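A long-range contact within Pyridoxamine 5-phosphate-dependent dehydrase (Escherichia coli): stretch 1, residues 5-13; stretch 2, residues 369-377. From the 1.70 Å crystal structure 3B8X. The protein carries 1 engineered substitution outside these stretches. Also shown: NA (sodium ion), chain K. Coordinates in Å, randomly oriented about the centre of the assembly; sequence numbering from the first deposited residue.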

ATOM      1  N   ASN B   5      10.725  33.518  -0.130  1.00 21.26           N
ATOM      2  CA  ASN B   5      10.023  32.240  -0.010  1.00 25.27           C
ATOM      3  C   ASN B   5      10.184  31.408  -1.280  1.00 26.00           C
ATOM      4  O   ASN B   5       9.581  31.692  -2.301  1.00 15.02           O
ATOM      5  CB  ASN B   5       8.542  32.479   0.321  1.00 13.50           C
ATOM      6  CG  ASN B   5       7.793  31.193   0.715  1.00  9.76           C
ATOM      7  OD1 ASN B   5       8.316  30.357   1.442  1.00 28.77           O
ATOM      8  ND2 ASN B   5       6.560  31.043   0.215  1.00 24.12           N
ATOM      9  N   TYR B   6      11.003  30.375  -1.210  1.00 11.95           N
ATOM     10  CA  TYR B   6      11.263  29.536  -2.378  1.00  1.45           C
ATOM     11  C   TYR B   6      11.284  28.092  -1.872  1.00 12.80           C
ATOM     12  O   TYR B   6      12.317  27.469  -1.641  1.00 12.78           O
ATOM     13  CB  TYR B   6      12.617  29.911  -2.924  1.00 11.91           C
ATOM     14  CG  TYR B   6      13.017  29.166  -4.175  1.00 11.05           C
ATOM     15  CD1 TYR B   6      12.210  28.181  -4.729  1.00 17.74           C
ATOM     16  CD2 TYR B   6      14.273  29.382  -4.731  1.00 18.97           C
ATOM     17  CE1 TYR B   6      12.646  27.481  -5.891  1.00  8.48           C
ATOM     18  CE2 TYR B   6      14.696  28.729  -5.864  1.00 12.88           C
ATOM     19  CZ  TYR B   6      13.894  27.774  -6.449  1.00 17.55           C
ATOM     20  OH  TYR B   6      14.396  27.112  -7.554  1.00 13.33           O
ATOM     21  N   PRO B   7      10.092  27.586  -1.665  1.00 28.69           N
ATOM     22  CA  PRO B   7       9.934  26.251  -1.153  1.00 19.40           C
ATOM     23  C   PRO B   7      10.062  25.243  -2.282  1.00 24.46           C
ATOM     24  O   PRO B   7       9.903  25.566  -3.456  1.00 11.02           O
ATOM     25  CB  PRO B   7       8.483  26.286  -0.626  1.00 20.28           C
ATOM     26  CG  PRO B   7       7.779  27.203  -1.634  1.00 17.24           C
ATOM     27  CD  PRO B   7       8.803  28.279  -1.878  1.00 14.82           C
ATOM     28  N   LEU B   8      10.290  23.996  -1.908  1.00 10.95           N
ATOM     29  CA  LEU B   8      10.327  22.922  -2.884  1.00 13.16           C
ATOM     30  C   LEU B   8       9.110  22.724  -3.802  1.00 24.90           C
ATOM     31  O   LEU B   8       9.275  22.343  -4.941  1.00  9.03           O
ATOM     32  CB  LEU B   8      10.662  21.600  -2.175  1.00  9.69           C
ATOM     33  CG  LEU B   8      11.739  20.737  -2.816  1.00 28.79           C
ATOM     34  CD1 LEU B   8      13.120  21.244  -2.431  1.00  8.27           C
ATOM     35  CD2 LEU B   8      11.472  19.279  -2.378  1.00 35.34           C
ATOM     36  N   ALA B   9       7.882  22.858  -3.323  1.00 14.47           N
ATOM     37  CA  ALA B   9       6.725  22.616  -4.193  1.00 11.42           C
ATOM     38  C   ALA B   9       5.638  23.603  -3.807  1.00 33.94           C
ATOM     39  O   ALA B   9       5.723  24.226  -2.756  1.00 14.34           O
ATOM     40  CB  ALA B   9       6.216  21.168  -3.984  1.00 14.00           C
ATOM     41  N   SER B  10       4.646  23.759  -4.676  1.00 14.50           N
ATOM     42  CA  SER B  10       3.501  24.623  -4.419  1.00 14.05           C
ATOM     43  C   SER B  10       2.258  23.889  -4.933  1.00 23.46           C
ATOM     44  O   SER B  10       2.350  22.775  -5.472  1.00 18.87           O
ATOM     45  CB  SER B  10       3.696  26.020  -5.024  1.00 17.31           C
ATOM     46  OG  SER B  10       4.051  25.980  -6.403  1.00 20.73           O
ATOM     47  N   SER B  11       1.080  24.439  -4.675  1.00 17.10           N
ATOM     48  CA  SER B  11      -0.150  23.772  -5.129  1.00 17.98           C
ATOM     49  C   SER B  11      -0.247  23.798  -6.656  1.00 13.52           C
ATOM     50  O   SER B  11       0.040  24.838  -7.274  1.00 17.55           O
ATOM     51  CB  SER B  11      -1.390  24.460  -4.535  1.00 18.24           C
ATOM     52  OG  SER B  11      -2.579  23.808  -4.940  1.00 11.70           O
ATOM     53  N   THR B  12      -0.707  22.693  -7.249  1.00 10.97           N
ATOM     54  CA  THR B  12      -0.917  22.602  -8.699  1.00 19.34           C
ATOM     55  C   THR B  12      -2.423  22.574  -8.981  1.00  4.05           C
ATOM     56  O   THR B  12      -2.845  22.368 -10.111  1.00 14.96           O
ATOM     57  CB  THR B  12      -0.360  21.285  -9.232  1.00 10.36           C
ATOM     58  OG1 THR B  12      -0.993  20.218  -8.512  1.00 12.56           O
ATOM     59  CG2 THR B  12       1.101  21.252  -8.987  1.00  7.94           C
ATOM     60  N   TRP B  13      -3.234  22.801  -7.942  1.00  7.11           N
ATOM     61  CA  TRP B  13      -4.670  22.760  -8.068  1.00 11.60           C
ATOM     62  C   TRP B  13      -5.301  24.131  -8.167  1.00 22.34           C
ATOM     63  O   TRP B  13      -4.795  25.132  -7.623  1.00 15.55           O
ATOM     64  CB  TRP B  13      -5.310  22.153  -6.825  1.00 15.59           C
ATOM     65  CG  TRP B  13      -4.999  20.721  -6.541  1.00  7.37           C
ATOM     66  CD1 TRP B  13      -4.229  19.877  -7.272  1.00 14.98           C
ATOM     67  CD2 TRP B  13      -5.577  19.939  -5.497  1.00  6.89           C
ATOM     68  NE1 TRP B  13      -4.256  18.612  -6.718  1.00 14.40           N
ATOM     69  CE2 TRP B  13      -5.059  18.638  -5.606  1.00  6.36           C
ATOM     70  CE3 TRP B  13      -6.480  20.222  -4.458  1.00  9.53           C
ATOM     71  CZ2 TRP B  13      -5.342  17.636  -4.659  1.00  2.93           C
ATOM     72  CZ3 TRP B  13      -6.799  19.221  -3.545  1.00 11.63           C
ATOM     73  CH2 TRP B  13      -6.215  17.938  -3.648  1.00 12.37           C
ATOM     74  N   LEU B 369      22.961  18.248  -3.826  1.00 18.71           N
ATOM     75  CA  LEU B 369      21.697  18.697  -3.215  1.00  9.96           C
ATOM     76  C   LEU B 369      20.772  19.203  -4.329  1.00 14.87           C
ATOM     77  O   LEU B 369      21.188  19.397  -5.470  1.00 11.43           O
ATOM     78  CB  LEU B 369      21.977  19.856  -2.234  1.00 12.32           C
ATOM     79  CG  LEU B 369      22.256  21.254  -2.870  1.00  9.19           C
ATOM     80  CD1 LEU B 369      21.606  22.403  -2.150  1.00 19.08           C
ATOM     81  CD2 LEU B 369      23.718  21.511  -3.173  1.00 20.20           C
ATOM     82  N   PHE B 370      19.521  19.492  -4.003  1.00 11.19           N
ATOM     83  CA  PHE B 370      18.708  20.102  -5.020  1.00  5.54           C
ATOM     84  C   PHE B 370      17.711  21.086  -4.464  1.00  6.70           C
ATOM     85  O   PHE B 370      17.393  21.028  -3.290  1.00  9.59           O
ATOM     86  CB  PHE B 370      18.119  19.096  -6.026  1.00 21.41           C
ATOM     87  CG  PHE B 370      16.880  18.394  -5.550  1.00 12.02           C
ATOM     88  CD1 PHE B 370      15.626  18.949  -5.752  1.00 10.27           C
ATOM     89  CD2 PHE B 370      16.974  17.121  -4.977  1.00 28.66           C
ATOM     90  CE1 PHE B 370      14.466  18.289  -5.363  1.00 13.92           C
ATOM     91  CE2 PHE B 370      15.834  16.428  -4.568  1.00 14.73           C
ATOM     92  CZ  PHE B 370      14.567  17.028  -4.740  1.00 30.96           C
ATOM     93  N   VAL B 371      17.291  22.020  -5.311  1.00  6.45           N
ATOM     94  CA  VAL B 371      16.298  23.013  -4.937  1.00 10.20           C
ATOM     95  C   VAL B 371      15.100  22.830  -5.822  1.00 13.38           C
ATOM     96  O   VAL B 371      15.110  22.030  -6.743  1.00  9.47           O
ATOM     97  CB  VAL B 371      16.807  24.468  -4.922  1.00  7.37           C
ATOM     98  CG1 VAL B 371      17.986  24.589  -3.880  1.00  2.69           C
ATOM     99  CG2 VAL B 371      17.188  24.960  -6.332  1.00 15.40           C
ATOM    100  N   GLY B 372      14.008  23.509  -5.525  1.00 19.22           N
ATOM    101  CA  GLY B 372      12.860  23.169  -6.311  1.00  1.98           C
ATOM    102  C   GLY B 372      12.617  23.718  -7.707  1.00 10.18           C
ATOM    103  O   GLY B 372      13.091  24.779  -8.116  1.00  7.43           O
ATOM    104  N   ASN B 373      11.815  22.969  -8.446  1.00  3.43           N
ATOM    105  CA  ASN B 373      11.298  23.555  -9.703  1.00  4.47           C
ATOM    106  C   ASN B 373       9.765  23.466  -9.573  1.00 18.30           C
ATOM    107  O   ASN B 373       9.234  22.569  -8.923  1.00 13.25           O
ATOM    108  CB  ASN B 373      11.844  22.870 -10.965  1.00 12.91           C
ATOM    109  CG  ASN B 373      11.506  23.661 -12.246  1.00  5.53           C
ATOM    110  OD1 ASN B 373      11.042  24.805 -12.184  1.00 10.14           O
ATOM    111  ND2 ASN B 373      11.730  23.036 -13.406  1.00  7.38           N
ATOM    112  N   HIS B 374       9.027  24.401 -10.146  1.00 13.24           N
ATOM    113  CA  HIS B 374       7.574  24.373 -10.041  1.00 13.10           C
ATOM    114  C   HIS B 374       6.936  24.606 -11.407  1.00 12.37           C
ATOM    115  O   HIS B 374       7.596  25.061 -12.341  1.00 15.67           O
ATOM    116  CB  HIS B 374       7.038  25.526  -9.101  1.00 16.11           C
ATOM    117  CG  HIS B 374       7.638  25.550  -7.730  1.00 14.16           C
ATOM    118  ND1 HIS B 374       6.885  25.803  -6.605  1.00 27.21           N
ATOM    119  CD2 HIS B 374       8.914  25.389  -7.301  1.00 16.98           C
ATOM    120  CE1 HIS B 374       7.672  25.793  -5.542  1.00 19.19           C
ATOM    121  NE2 HIS B 374       8.913  25.587  -5.940  1.00 14.51           N
ATOM    122  N   GLN B 375       5.623  24.404 -11.478  1.00 11.45           N
ATOM    123  CA  GLN B 375       4.846  24.614 -12.705  1.00  5.04           C
ATOM    124  C   GLN B 375       4.429  26.069 -12.854  1.00 10.15           C
ATOM    125  O   GLN B 375       3.568  26.391 -13.640  1.00 15.81           O
ATOM    126  CB  GLN B 375       3.590  23.747 -12.667  1.00  8.90           C
ATOM    127  CG  GLN B 375       2.495  24.185 -11.663  1.00 19.69           C
ATOM    128  CD  GLN B 375       2.896  24.218 -10.167  1.00 22.80           C
ATOM    129  OE1 GLN B 375       3.771  23.480  -9.696  1.00 15.77           O
ATOM    130  NE2 GLN B 375       2.232  25.084  -9.420  1.00 21.29           N
ATOM    131  N   ILE B 376       5.010  26.928 -12.029  1.00  9.77           N
ATOM    132  CA  ILE B 376       4.797  28.377 -12.005  1.00 11.20           C
ATOM    133  C   ILE B 376       6.182  29.023 -12.266  1.00 18.58           C
ATOM    134  O   ILE B 376       7.180  28.495 -11.799  1.00 17.16           O
ATOM    135  CB  ILE B 376       4.355  28.809 -10.551  1.00 19.42           C
ATOM    136  CG1 ILE B 376       3.062  28.124 -10.138  1.00 25.28           C
ATOM    137  CG2 ILE B 376       4.144  30.310 -10.440  1.00 30.08           C
ATOM    138  CD1 ILE B 376       3.121  27.591  -8.728  1.00 89.61           C
ATOM    139  N   GLU B 377       6.264  30.136 -12.998  1.00 19.67           N
ATOM    140  CA  GLU B 377       7.568  30.763 -13.262  1.00 19.58           C
ATOM    141  C   GLU B 377       8.295  31.029 -11.967  1.00 30.28           C
ATOM    142  O   GLU B 377       7.667  31.395 -10.980  1.00 22.54           O
ATOM    143  CB  GLU B 377       7.464  32.065 -14.078  1.00 10.29           C
ATOM    144  CG  GLU B 377       6.725  33.223 -13.377  1.00 16.54           C
ATOM    145  CD  GLU B 377       7.620  34.165 -12.572  1.00 23.88           C
ATOM    146  OE1 GLU B 377       8.857  34.006 -12.541  1.00 35.14           O
ATOM    147  OE2 GLU B 377       7.073  35.072 -11.921  1.00 26.35           O
TER
HETATM  148 NA    NA K 666       8.874  20.928  -6.900  1.00 17.75          NA
HETATM  149  O   HOH W   1      13.402  24.910  -3.146  1.00  4.25           O
HETATM  150  O   HOH W   2       4.911  22.840  -7.344  1.00 26.22           O
HETATM  151  O   HOH W   3      11.197  20.261  -6.924  1.00 12.06           O
HETATM  152  O   HOH W   4       8.736  18.879  -8.391  1.00 11.82           O
HETATM  153  O   HOH W   5       9.362  18.619  -5.266  1.00 22.66           O
HETATM  154  O   HOH W   6       6.595  20.936  -7.306  1.00 15.07           O

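Residues 5-13 run without regular helix or strand, while the partner stretch opens within a strand that begins earlier in the chain and later continues as loop. The two backbones come nearest at Leu8 and Gly372, whose CA atoms lie 4.3 Å apart; the separation grows to 6.2 Å between the CA atoms of Ala9 and His374 and to 7.3 Å between those of Thr12 and Gln375. No direct backbone-to-backbone hydrogen bond joins them. Instead, water 1 spans the gap, accepting from Gly372 N (2.8 Å) and donating to Tyr6 O (3.2 Å). A sodium ion makes a second bridge, bound by Leu8 O at 2.5 Å and Asn373 O at 2.6 Å, with four waters also bound to the ion. Leu8 O and Asn373 O sit 4.0 Å from each other, and the cation that both bind offsets the repulsion of their partial negative charges.

Glycine suits the point of closest approach. A CB on Gly372 would point toward the first stretch and lie 2.7 Å from Leu8 O, a clash. Its carbonyl is also used: Tyr6 OH donates to Gly372 O over 2.7 Å. The long tyrosine side chain, in the t rotamer, starts sideways to the partner but carries its hydroxyl within reach, while Tyr6 CZ lies 4.3 Å from Val371 CG2. One residue thus combines a polar tip with apolar packing in a buried site.

His374 is the hub of the polar contacts. Its CA-to-CB bond points toward the first stretch, and both ring nitrogens find partners near the ring plane, where their proton or lone pair lies. His374 NE2 donates to Pro7 O at 2.7 Å, and His374 ND1 shares a 2.8 Å hydrogen bond with Ser10 OG. A serine hydroxyl can donate or accept, so it can match the imidazole in either sense. The Ala9 backbone passes close to the same ring, with Ala9 C 3.5 Å from His374 CE1.

Apolar contacts extend the interface towards the strand. The CA-to-CB bond of Leu8 points away, yet the side chain is long enough for Leu8 CD2 to come within 4.3 Å of Phe370 CE1, and Leu8 CD1 lies 4.2 Å from Val371 C.

At the other end, the CA-to-CB bond of Gln375 points toward the first stretch, and its amide comes close to Ser10 and Thr12. Water 2 accepts from Ser10 N (2.8 Å) and donates to Gln375 OE1 (2.7 Å), so the amide oxygen serves a backbone NH at one remove.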